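Local coordinates for polyhedrin (Uranotaenia sapphirina cypovirus, PDB 4S1L), which forms the crystalline polyhedra that enclose and protect cypovirus particles, and binds ATP in its crystals, at residues 97-102 with 165-170. Residues are numbered along the deposited sequence; the frame is centred on the assembly and turned at random.
Sequences RIPKKL and VELDGR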
ATOM      1  N   ARG A  97      -5.646  19.738  15.822  1.00 17.77           N
ATOM      2  CA  ARG A  97      -5.794  18.760  14.757  1.00 23.68           C
ATOM      3  C   ARG A  97      -5.230  17.380  15.122  1.00 21.25           C
ATOM      4  O   ARG A  97      -5.221  16.482  14.287  1.00 22.64           O
ATOM      5  CB  ARG A  97      -5.120  19.283  13.478  1.00 22.77           C
ATOM      6  CG  ARG A  97      -5.819  20.525  12.882  1.00 24.59           C
ATOM      7  CD  ARG A  97      -5.153  21.010  11.589  1.00 26.69           C
ATOM      8  NE  ARG A  97      -5.856  22.180  11.068  1.00 24.22           N
ATOM      9  CZ  ARG A  97      -7.007  22.123  10.416  1.00 28.27           C
ATOM     10  NH1 ARG A  97      -7.587  20.944  10.172  1.00 27.17           N
ATOM     11  NH2 ARG A  97      -7.573  23.249   9.992  1.00 34.23           N
ATOM     12  N   ILE A  98      -4.783  17.228  16.366  1.00 21.21           N
ATOM     13  CA  ILE A  98      -4.214  15.970  16.856  1.00 20.02           C
ATOM     14  C   ILE A  98      -5.321  15.262  17.625  1.00 20.73           C
ATOM     15  O   ILE A  98      -6.099  15.908  18.320  1.00 20.50           O
ATOM     16  CB  ILE A  98      -2.960  16.224  17.742  1.00 19.53           C
ATOM     17  CG1 ILE A  98      -1.870  16.914  16.907  1.00 23.68           C
ATOM     18  CG2 ILE A  98      -2.419  14.956  18.335  1.00 21.92           C
ATOM     19  CD1 ILE A  98      -0.703  17.430  17.724  1.00 25.92           C
ATOM     20  N   PRO A  99      -5.442  13.936  17.463  1.00 19.52           N
ATOM     21  CA  PRO A  99      -6.518  13.249  18.189  1.00 21.77           C
ATOM     22  C   PRO A  99      -6.357  13.367  19.688  1.00 22.36           C
ATOM     23  O   PRO A  99      -5.220  13.295  20.179  1.00 22.78           O
ATOM     24  CB  PRO A  99      -6.370  11.779  17.766  1.00 21.79           C
ATOM     25  CG  PRO A  99      -5.500  11.783  16.563  1.00 22.36           C
ATOM     26  CD  PRO A  99      -4.657  13.025  16.610  1.00 23.64           C
ATOM     27  N   LYS A 100      -7.468  13.529  20.401  1.00 22.49           N
ATOM     28  CA  LYS A 100      -7.471  13.439  21.854  1.00 21.84           C
ATOM     29  C   LYS A 100      -7.470  11.997  22.304  1.00 22.14           C
ATOM     30  O   LYS A 100      -6.902  11.658  23.332  1.00 22.08           O
ATOM     31  CB  LYS A 100      -8.712  14.109  22.461  1.00 29.04           C
ATOM     32  CG  LYS A 100      -8.674  15.615  22.499  1.00 54.07           C
ATOM     33  CD  LYS A 100      -9.857  16.155  23.309  1.00 63.21           C
ATOM     34  CE  LYS A 100      -9.678  15.930  24.816  1.00 72.69           C
ATOM     35  NZ  LYS A 100      -8.446  16.599  25.372  1.00 64.21           N
ATOM     36  N   LYS A 101      -8.168  11.164  21.536  1.00 22.49           N
ATOM     37  CA  LYS A 101      -8.428   9.767  21.896  1.00 22.11           C
ATOM     38  C   LYS A 101      -8.393   8.899  20.653  1.00 21.00           C
ATOM     39  O   LYS A 101      -8.833   9.336  19.598  1.00 22.35           O
ATOM     40  CB  LYS A 101      -9.798   9.654  22.583  1.00 26.67           C
ATOM     41  CG  LYS A 101     -10.258   8.248  22.881  1.00 33.94           C
ATOM     42  CD  LYS A 101     -11.523   8.227  23.757  1.00 30.89           C
ATOM     43  CE  LYS A 101     -12.766   8.635  23.007  1.00 35.39           C
ATOM     44  NZ  LYS A 101     -13.998   8.487  23.853  1.00 34.72           N
ATOM     45  N   LEU A 102      -7.907   7.664  20.803  1.00 19.21           N
ATOM     46  CA  LEU A 102      -7.967   6.639  19.769  1.00 18.82           C
ATOM     47  C   LEU A 102      -8.717   5.441  20.323  1.00 22.46           C
ATOM     48  O   LEU A 102      -8.450   5.013  21.452  1.00 21.77           O
ATOM     49  CB  LEU A 102      -6.561   6.199  19.344  1.00 22.00           C
ATOM     50  CG  LEU A 102      -5.824   6.662  18.093  1.00 35.67           C
ATOM     51  CD1 LEU A 102      -6.278   7.961  17.528  1.00 30.59           C
ATOM     52  CD2 LEU A 102      -4.329   6.686  18.424  1.00 22.89           C
ATOM     53  N   VAL A 165      -7.020   4.530  24.068  1.00 19.60           N
ATOM     54  CA  VAL A 165      -5.856   5.264  24.551  1.00 19.54           C
ATOM     55  C   VAL A 165      -6.059   6.774  24.381  1.00 21.60           C
ATOM     56  O   VAL A 165      -6.600   7.251  23.380  1.00 20.96           O
ATOM     57  CB  VAL A 165      -4.536   4.814  23.825  1.00 19.83           C
ATOM     58  CG1 VAL A 165      -4.546   5.144  22.322  1.00 25.92           C
ATOM     59  CG2 VAL A 165      -3.323   5.462  24.469  1.00 23.58           C
ATOM     60  N   GLU A 166      -5.624   7.505  25.399  1.00 22.36           N
ATOM     61  CA  GLU A 166      -5.626   8.959  25.400  1.00 24.90           C
ATOM     62  C   GLU A 166      -4.250   9.406  24.933  1.00 24.44           C
ATOM     63  O   GLU A 166      -3.234   8.905  25.425  1.00 23.14           O
ATOM     64  CB  GLU A 166      -5.949   9.493  26.818  1.00 23.40           C
ATOM     65  CG  GLU A 166      -6.073  10.985  26.930  1.00 30.17           C
ATOM     66  CD  GLU A 166      -6.647  11.421  28.275  1.00 40.55           C
ATOM     67  OE1 GLU A 166      -6.476  10.692  29.264  1.00 42.47           O
ATOM     68  OE2 GLU A 166      -7.283  12.487  28.335  1.00 56.53           O
ATOM     69  N   LEU A 167      -4.209  10.341  23.998  1.00 20.42           N
ATOM     70  CA  LEU A 167      -2.943  10.877  23.535  1.00 22.60           C
ATOM     71  C   LEU A 167      -2.561  12.094  24.376  1.00 25.76           C
ATOM     72  O   LEU A 167      -3.363  12.569  25.177  1.00 27.02           O
ATOM     73  CB  LEU A 167      -3.020  11.249  22.054  1.00 21.81           C
ATOM     74  CG  LEU A 167      -3.224  10.064  21.110  1.00 26.07           C
ATOM     75  CD1 LEU A 167      -3.169  10.551  19.672  1.00 25.96           C
ATOM     76  CD2 LEU A 167      -2.173   8.970  21.338  1.00 35.24           C
ATOM     77  N   ASP A 168      -1.344  12.592  24.190  1.00 29.75           N
ATOM     78  CA  ASP A 168      -0.846  13.688  25.021  1.00 32.25           C
ATOM     79  C   ASP A 168      -0.379  14.897  24.204  1.00 29.40           C
ATOM     80  O   ASP A 168       0.583  15.551  24.559  1.00 29.35           O
ATOM     81  CB  ASP A 168       0.283  13.183  25.921  1.00 31.30           C
ATOM     82  CG  ASP A 168       1.473  12.674  25.152  1.00 46.93           C
ATOM     83  OD1 ASP A 168       1.491  12.785  23.908  1.00 55.04           O
ATOM     84  OD2 ASP A 168       2.414  12.173  25.805  1.00 68.13           O
ATOM     85  N   GLY A 169      -1.084  15.198  23.120  1.00 25.10           N
ATOM     86  CA  GLY A 169      -0.852  16.435  22.396  1.00 26.30           C
ATOM     87  C   GLY A 169       0.265  16.354  21.385  1.00 25.16           C
ATOM     88  O   GLY A 169       0.716  17.379  20.886  1.00 29.08           O
ATOM     89  N   ARG A 170       0.711  15.136  21.077  1.00 22.06           N
ATOM     90  CA  ARG A 170       1.788  14.937  20.138  1.00 22.79           C
ATOM     91  C   ARG A 170       1.369  13.984  19.009  1.00 20.73           C
ATOM     92  O   ARG A 170       0.706  12.993  19.277  1.00 25.10           O
ATOM     93  CB  ARG A 170       2.993  14.402  20.917  1.00 29.74           C
ATOM     94  CG  ARG A 170       4.198  14.108  20.107  1.00 39.68           C
ATOM     95  CD  ARG A 170       5.279  13.520  21.014  1.00 52.80           C
ATOM     96  NE  ARG A 170       6.423  13.059  20.231  1.00 58.91           N
ATOM     97  CZ  ARG A 170       7.349  13.870  19.731  1.00 50.40           C
ATOM     98  NH1 ARG A 170       7.254  15.176  19.952  1.00 38.48           N
ATOM     99  NH2 ARG A 170       8.367  13.371  19.020  1.00 48.67           N
TER
HETATM  100  O   HOH W   1      -3.737  14.922  22.028  1.00 27.88           O
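The pyrrolidine ring of Pro99 receives Leu167 over one of its faces: methyl CD1 of Leu167 sits 3.9 Å from Pro99 CB, above the ring. Ala33 and Tyr35 also touch this proline, whose compact, rigid ring suits this buried, extended link into the strand. CG of Leu167 lies anti to its own carbonyl carbon (chi1 -65°), which carries the isobutyl branch across to Pro99. A truly flat group, the peptide carbonyl of Lys100, is met from above its plane: Leu167 N donates to Lys100 O at 3.1 Å from 44° out of it. The two bonds of the Leu102-Val165 pair instead run nearly end-on to their carbonyls, with Leu102 N reaching Val165 O at 2.9 Å and Val165 N returning to Leu102 O at 3.0 Å. This hydrogen-bonded antiparallel pair joins strands 101-107 and 160-166 of the six-stranded sheet. On its other side strand 101-107 meets strand 27-34, where Lys100 and Lys101 both face Glu34 in a classic beta bulge. Val165 and Leu102 project side by side to one face of the sheet, CG1 of the valine 3.7 Å from Leu102 CB; beta-branched Val165 suits an extended strand, and buried Leu102 also touches Ala33. Beyond the strand ends a water bridges the backbones, donating to Pro99 O at 2.9 Å and accepting from Gly169 N at 2.9 Å. Gly169 has a positive phi of 85°, where a CB would jam against the carbonyl O of Asp168, so the position calls for glycine. Buried Ile98 fills the far end with its long branch, CD1 packing 3.5 Å from Gly169 O, while CG2 lies against the carbonyl of Arg170.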